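Side-chain contact in Hep_Hag family (Burkholderia pseudomallei, PDB 3S6L), which forms a YadA-like head domain of the trimeric autotransporter adhesin BoaA, a cell-surface protein that probably helps the bacterium attach to host cells: residues A[51-54]-A[59-62]. Residues are numbered along the deposited sequence; the frame is centred on the assembly and turned at random.
Sequences ATAL and NASG
Ala51 opens the contact by turning its methyl toward the returning loop, where Ala51 CB lies 3.4 Å from Ala60 O. Ala51 CB is also 3.9 Å from Gly62 O, and it meets a carbon too, for Ala51 CB and Ala60 CB are 4.0 Å apart. Thr52, on the opposite face of the strand, points away from the loop and meets it through its backbone, Thr52 O lying 3.5 Å from Ala60 CB; its branched side chain suits a strand position at the subunit interface, where it packs on Leu54 of the second subunit. Both segments belong to one coil of the left-handed parallel beta-roll of YadA-like heads, in which the chain, after strand 52-54, doubles back as the loop wall 59-62 and then enters the next strand, 66-68. The walls come as close as 5.3 Å between Ala53 CA and Ala60 CA, a spacing that methyl groups fill, which suits alanine at the three inward positions. Ala53 again points in, its CB 4.0 Å from Ala60 CB, so the methyl of Ala60 is flanked by those of Ala51 and Ala53 and sits over the face of the peptide joining Thr52 to Ala53. No hydrogen bond links the segments; the strand's backbone pairs instead with Thr38 and Val40 before it and Ser65 and Ala67 after it. Leu54 points away from the loop, its bulky apolar group fitting the trimer interface against Leu54 of the second subunit and Thr52 of the third.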
loop_
_atom_site.group_PDB
_atom_site.type_symbol
_atom_site.label_atom_id
_atom_site.label_comp_id
_atom_site.label_asym_id
_atom_site.label_seq_id
_atom_site.Cartn_x
_atom_site.Cartn_y
_atom_site.Cartn_z
ATOM N N ALA A 51 4.897 -2.208 17.768
ATOM C CA ALA A 51 5.596 -2.368 16.500
ATOM C C ALA A 51 5.337 -3.760 15.954
ATOM O O ALA A 51 5.098 -4.682 16.726
ATOM C CB ALA A 51 7.098 -2.109 16.672
ATOM N N THR A 52 5.384 -3.909 14.632
ATOM C CA THR A 52 5.036 -5.183 13.994
ATOM C C THR A 52 6.019 -5.469 12.873
ATOM O O THR A 52 6.148 -4.674 11.946
ATOM C CB THR A 52 3.611 -5.140 13.418
ATOM O OG1 THR A 52 2.664 -4.832 14.458
ATOM C CG2 THR A 52 3.239 -6.466 12.750
ATOM N N ALA A 53 6.727 -6.589 12.976
ATOM C CA ALA A 53 7.738 -6.997 11.986
ATOM C C ALA A 53 7.426 -8.396 11.480
ATOM O O ALA A 53 7.208 -9.323 12.274
ATOM C CB ALA A 53 9.146 -6.987 12.613
ATOM N N LEU A 54 7.409 -8.563 10.168
ATOM C CA LEU A 54 7.184 -9.878 9.613
ATOM C C LEU A 54 8.217 -10.110 8.519
ATOM O O LEU A 54 8.393 -9.263 7.625
ATOM C CB LEU A 54 5.768 -9.972 9.015
ATOM C CG LEU A 54 5.529 -11.254 8.224
ATOM C CD1 LEU A 54 5.415 -12.370 9.226
ATOM C CD2 LEU A 54 4.308 -11.207 7.314
ATOM N N ASN A 59 12.638 -5.403 10.393
ATOM C CA ASN A 59 13.026 -4.550 11.498
ATOM C C ASN A 59 12.066 -3.383 11.692
ATOM O O ASN A 59 12.072 -2.409 10.902
ATOM C CB ASN A 59 14.477 -4.069 11.318
ATOM C CG ASN A 59 14.916 -3.070 12.398
ATOM O OD1 ASN A 59 14.839 -3.338 13.581
ATOM N ND2 ASN A 59 15.381 -1.895 11.964
ATOM N N ALA A 60 11.263 -3.481 12.756
ATOM C CA ALA A 60 10.319 -2.442 13.087
ATOM C C ALA A 60 10.754 -1.745 14.354
ATOM O O ALA A 60 10.242 -2.044 15.434
ATOM C CB ALA A 60 8.896 -3.026 13.225
ATOM N N SER A 61 11.669 -0.788 14.222
ATOM C CA SER A 61 12.287 -0.196 15.409
ATOM C C SER A 61 11.672 1.159 15.740
ATOM O O SER A 61 11.859 1.673 16.833
ATOM C CB SER A 61 13.807 -0.076 15.242
ATOM O OG SER A 61 14.069 0.796 14.162
ATOM N N GLY A 62 10.932 1.742 14.807
ATOM C CA GLY A 62 10.189 2.937 15.159
ATOM C C GLY A 62 9.045 2.619 16.112
ATOM O O GLY A 62 8.520 1.495 16.144
#